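Local coordinates for isochorismatase family protein (PDB 2A67) that probably acts as a hydrolase of the isochorismatase family, although its substrate has not been established, at residues 84-87 / 91-94; 121-126 / 159-164. All blocks are in the same frame, centred on the assembly; numbering follows the deposited sequence. Where two conformers were deposited one is given.

Contact 1. Residues 84-87 / 91-94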
loop_
_atom_site.group_PDB
_atom_site.type_symbol
_atom_site.label_atom_id
_atom_site.label_comp_id
_atom_site.label_asym_id
_atom_site.label_seq_id
_atom_site.Cartn_x
_atom_site.Cartn_y
_atom_site.Cartn_z
ATOM N N ALA D 84 7.274 2.363 -7.726
ATOM C CA ALA D 84 5.975 1.564 -7.772
ATOM C C ALA D 84 4.739 2.483 -7.700
ATOM O O ALA D 84 3.719 2.287 -8.460
ATOM C CB ALA D 84 5.887 0.494 -6.608
ATOM N N ASN D 85 4.862 3.506 -6.837
ATOM C CA ASN D 85 3.803 4.531 -6.615
ATOM C C ASN D 85 3.648 5.578 -7.765
ATOM O O ASN D 85 4.542 6.393 -8.011
ATOM C CB ASN D 85 4.148 5.220 -5.294
ATOM C CG ASN D 85 3.099 6.189 -4.815
ATOM O OD1 ASN D 85 2.248 6.668 -5.592
ATOM N ND2 ASN D 85 3.135 6.473 -3.518
ATOM N N ALA D 86 2.486 5.601 -8.437
ATOM C CA ALA D 86 2.318 6.413 -9.656
ATOM C C ALA D 86 2.144 7.908 -9.372
ATOM O O ALA D 86 2.144 8.724 -10.309
ATOM C CB ALA D 86 1.104 5.866 -10.502
ATOM N N PHE D 87 2.035 8.273 -8.087
ATOM C CA PHE D 87 1.951 9.638 -7.625
ATOM C C PHE D 87 3.329 10.133 -7.148
ATOM O O PHE D 87 3.521 11.339 -7.089
ATOM C CB PHE D 87 1.018 9.771 -6.401
ATOM C CG PHE D 87 -0.444 9.402 -6.684
ATOM C CD1 PHE D 87 -0.873 8.095 -6.515
ATOM C CD2 PHE D 87 -1.337 10.370 -7.181
ATOM C CE1 PHE D 87 -2.244 7.726 -6.836
ATOM C CE2 PHE D 87 -2.711 10.026 -7.487
ATOM C CZ PHE D 87 -3.139 8.712 -7.296
ATOM N N ASN D 91 3.555 13.821 -12.174
ATOM C CA ASN D 91 2.538 14.792 -12.500
ATOM C C ASN D 91 1.111 14.192 -12.395
ATOM O O ASN D 91 0.167 14.785 -12.885
ATOM C CB ASN D 91 2.781 15.337 -13.920
ATOM C CG ASN D 91 4.067 16.156 -14.035
ATOM O OD1 ASN D 91 4.582 16.682 -13.047
ATOM N ND2 ASN D 91 4.584 16.276 -15.251
ATOM N N LEU D 92 0.966 13.018 -11.770
ATOM C CA LEU D 92 -0.375 12.355 -11.666
ATOM C C LEU D 92 -1.432 13.176 -10.923
ATOM O O LEU D 92 -2.536 13.403 -11.449
ATOM C CB LEU D 92 -0.301 10.924 -11.139
ATOM C CG LEU D 92 -1.663 10.144 -11.206
ATOM C CD1 LEU D 92 -2.349 10.339 -12.575
ATOM C CD2 LEU D 92 -1.445 8.660 -10.853
ATOM N N ASN D 93 -1.112 13.642 -9.716
ATOM C CA ASN D 93 -2.080 14.368 -8.922
ATOM C C ASN D 93 -2.494 15.662 -9.648
ATOM O O ASN D 93 -3.711 16.002 -9.741
ATOM C CB ASN D 93 -1.498 14.610 -7.549
ATOM C CG ASN D 93 -2.531 14.857 -6.527
ATOM O OD1 ASN D 93 -2.589 15.958 -5.957
ATOM N ND2 ASN D 93 -3.393 13.864 -6.285
ATOM N N ASP D 94 -1.508 16.339 -10.255
ATOM C CA ASP D 94 -1.799 17.569 -11.026
ATOM C C ASP D 94 -2.720 17.371 -12.215
ATOM O O ASP D 94 -3.551 18.204 -12.481
ATOM C CB ASP D 94 -0.523 18.266 -11.519
ATOM C CG ASP D 94 0.189 19.033 -10.415
ATOM O OD1 ASP D 94 -0.353 19.099 -9.291
ATOM O OD2 ASP D 94 1.297 19.549 -10.675
HETATM O O HOH W 1 1.276 13.127 -8.352
#
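Leu92, in the first turn of helix 92-98, sets its methyl CD2 over the centre of the Phe87 ring, a CH-pi contact with CD2 3.9 Å from the ring centroid and 13° off the ring normal. The same methyl meets Ala86 CB at 3.8 Å, and Leu92 CB rests against Ala86 O at 3.4 Å. Leu92 thus fits into the corner formed by the Phe87 ring and Ala86, and this is the tightly packed half. With CG anti to its own carbonyl carbon (chi1 -63°), Phe87 swings its ring over to the leucine. The loop is shaped by an Asx turn, in which Phe87 N gives a 3.0 Å hydrogen bond to Asn85 OD1, 32° out of the carbonyl plane.

Toward solvent the fit slackens. Asn93 ND2 approaches the ring obliquely, no nearer than 4.1 Å from Phe87 CE2, and the backbones are joined through a water that donates to Phe87 O and accepts from Asn93 N at 2.8 Å. Thr90, between the segments, hydrogen-bonds through OG1 with both Ala86 O and Leu92 N. With no direct hydrogen bond across the contact, apolar packing holds its inner side, while a water and a threonine hydroxyl serve the polar backbone at the helix start.

Contact 2. Residues 121-126 / 159-164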
loop_
_atom_site.group_PDB
_atom_site.type_symbol
_atom_site.label_atom_id
_atom_site.label_comp_id
_atom_site.label_asym_id
_atom_site.label_seq_id
_atom_site.Cartn_x
_atom_site.Cartn_y
_atom_site.Cartn_z
HETATM N N MSE D 121 -2.262 4.472 -2.122
HETATM C CA MSE D 121 -2.016 5.918 -2.232
HETATM C C MSE D 121 -3.257 6.738 -2.695
HETATM O O MSE D 121 -3.562 7.768 -2.120
HETATM C CB MSE D 121 -0.802 6.164 -3.159
HETATM C CG MSE D 121 -0.340 7.586 -3.177
HETATM SE SE MSE D 121 0.619 8.176 -1.506
HETATM C CE MSE D 121 1.035 6.780 -0.922
ATOM N N ALA D 122 -3.873 6.320 -3.787
ATOM C CA ALA D 122 -4.978 7.029 -4.357
ATOM C C ALA D 122 -6.082 7.068 -3.286
ATOM O O ALA D 122 -6.654 8.106 -3.091
ATOM C CB ALA D 122 -5.473 6.290 -5.580
ATOM N N HIS D 123 -6.359 5.957 -2.610
ATOM C CA HIS D 123 -7.427 5.958 -1.573
ATOM C C HIS D 123 -7.025 6.982 -0.481
ATOM O O HIS D 123 -7.820 7.815 0.045
ATOM C CB HIS D 123 -7.541 4.568 -0.933
ATOM C CG HIS D 123 -8.403 4.581 0.299
ATOM N ND1 HIS D 123 -7.930 4.929 1.558
ATOM C CD2 HIS D 123 -9.743 4.421 0.427
ATOM C CE1 HIS D 123 -8.944 4.910 2.418
ATOM N NE2 HIS D 123 -10.052 4.621 1.752
ATOM N N GLY D 124 -5.738 6.942 -0.127
ATOM C CA GLY D 124 -5.283 7.742 0.986
ATOM C C GLY D 124 -5.287 9.234 0.701
ATOM O O GLY D 124 -5.384 10.030 1.636
ATOM N N LEU D 125 -5.138 9.611 -0.566
ATOM C CA LEU D 125 -5.231 10.998 -1.023
ATOM C C LEU D 125 -6.684 11.474 -1.184
ATOM O O LEU D 125 -6.928 12.664 -1.330
ATOM C CB LEU D 125 -4.504 11.168 -2.372
ATOM C CG LEU D 125 -2.983 10.932 -2.232
ATOM C CD1 LEU D 125 -2.366 10.839 -3.626
ATOM C CD2 LEU D 125 -2.364 12.040 -1.359
ATOM N N GLY D 126 -7.638 10.555 -1.159
ATOM C CA GLY D 126 -9.060 10.983 -1.110
ATOM C C GLY D 126 -9.767 10.631 -2.413
ATOM O O GLY D 126 -10.926 11.054 -2.615
ATOM N N GLY D 159 -13.443 -3.417 -0.976
ATOM C CA GLY D 159 -14.174 -2.821 0.137
ATOM C C GLY D 159 -13.327 -1.849 0.944
ATOM O O GLY D 159 -13.752 -0.724 1.248
ATOM N N ARG D 160 -12.074 -2.193 1.250
ATOM C CA ARG D 160 -11.335 -1.228 2.054
ATOM C C ARG D 160 -10.659 -0.118 1.285
ATOM O O ARG D 160 -10.606 1.029 1.772
ATOM C CB ARG D 160 -10.458 -1.922 3.072
ATOM C CG ARG D 160 -9.341 -2.577 2.523
ATOM C CD ARG D 160 -8.251 -2.716 3.566
ATOM N NE ARG D 160 -8.665 -3.438 4.768
ATOM C CZ ARG D 160 -9.203 -4.648 4.850
ATOM N NH1 ARG D 160 -9.497 -5.401 3.779
ATOM N NH2 ARG D 160 -9.451 -5.109 6.068
ATOM N N PHE D 161 -10.232 -0.388 0.060
ATOM C CA PHE D 161 -9.642 0.678 -0.730
ATOM C C PHE D 161 -10.451 1.018 -1.977
ATOM O O PHE D 161 -10.293 2.124 -2.527
ATOM C CB PHE D 161 -8.196 0.345 -1.208
ATOM C CG PHE D 161 -7.211 0.132 -0.065
ATOM C CD1 PHE D 161 -6.754 1.195 0.692
ATOM C CD2 PHE D 161 -6.733 -1.129 0.221
ATOM C CE1 PHE D 161 -5.866 0.979 1.769
ATOM C CE2 PHE D 161 -5.839 -1.353 1.289
ATOM C CZ PHE D 161 -5.435 -0.298 2.078
ATOM N N LEU D 162 -11.198 0.037 -2.488
ATOM C CA LEU D 162 -11.867 0.196 -3.799
ATOM C C LEU D 162 -13.117 -0.696 -3.857
ATOM O O LEU D 162 -13.346 -1.527 -2.987
ATOM C CB LEU D 162 -10.893 -0.070 -4.987
ATOM C CG LEU D 162 -10.159 -1.439 -5.092
ATOM C CD1 LEU D 162 -11.165 -2.569 -5.458
ATOM C CD2 LEU D 162 -9.084 -1.344 -6.174
ATOM N N THR D 163 -13.945 -0.472 -4.866
ATOM C CA THR D 163 -15.070 -1.340 -5.131
ATOM C C THR D 163 -14.779 -2.078 -6.408
ATOM O O THR D 163 -14.482 -1.432 -7.412
ATOM C CB THR D 163 -16.365 -0.475 -5.381
ATOM O OG1 THR D 163 -16.590 0.414 -4.279
ATOM C CG2 THR D 163 -17.624 -1.391 -5.574
ATOM N N PHE D 164 -14.977 -3.404 -6.416
ATOM C CA PHE D 164 -14.937 -4.151 -7.662
ATOM C C PHE D 164 -16.206 -3.943 -8.421
ATOM O O PHE D 164 -17.273 -4.020 -7.845
ATOM C CB PHE D 164 -14.704 -5.633 -7.417
ATOM C CG PHE D 164 -13.216 -5.944 -7.232
ATOM C CD1 PHE D 164 -12.420 -6.202 -8.327
ATOM C CD2 PHE D 164 -12.658 -5.914 -5.959
ATOM C CE1 PHE D 164 -10.994 -6.415 -8.166
ATOM C CE2 PHE D 164 -11.264 -6.168 -5.766
ATOM C CZ PHE D 164 -10.470 -6.435 -6.879
#
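His123 carries its ring anti to the backbone N (chi1 169°) and Phe161 carries its own anti to the carbonyl carbon (chi1 -61°), and these two choices bring the side chains together at about a right angle. The result is a T-shaped pair: the edge of Phe161 is directed at the face of His123, with centroids 5.5 Å apart and planes at 83°. Contact is made by one corner of the phenyl ring, Phe161 CD1, which lies 3.8 Å from His123 CG and equally near His123 CB.

The other end of the imidazole turns to the loop backbone. His123 NE2 is 3.6 Å from Arg160 O and His123 CD2 is 3.8 Å from Phe161 O, both oblique to the ring and neither a hydrogen bond. The two carbonyl oxygens thus lie near the CD2-NE2 side of the imidazole at roughly van der Waals distance. Arg160 sends its side chain elsewhere, NH1 bonding to Ile156 O.

The second subunit adds to the aromatic cluster: its His83 stacks on His123 and also meets the Phe161 ring, while its Tyr88 meets His123. Just beyond, Gly126 closes helix 111-125 in a Schellman motif. The arrangement joins the C-terminal end of a helix to the loop leading into strand 163-164, outermost within this chain in the parallel sheet of the alpha/beta fold, at an aromatic subunit interface.

Overall arrangement
Both contacts are partly buried and lie toward the periphery of the chain, their centres about 15 Å apart, but they serve different neighbourhoods. Contact 1 fastens a loop to the start of helix 92-98 beside strand 77-81, one outermost strand of the sheet within this chain; contact 2 ties helix 111-125 to the approach to strand 163-164, the other. Helix 111-125 links them, since Met121, Ala122 and Leu125 pack on Phe87 while His123 serves contact 2. Their chemistry follows their place: aliphatic-on-aromatic packing with a bridging water in the first, edge-to-face rings in the second, where the other subunit takes a much larger part than it does at 84-87 / 91-94.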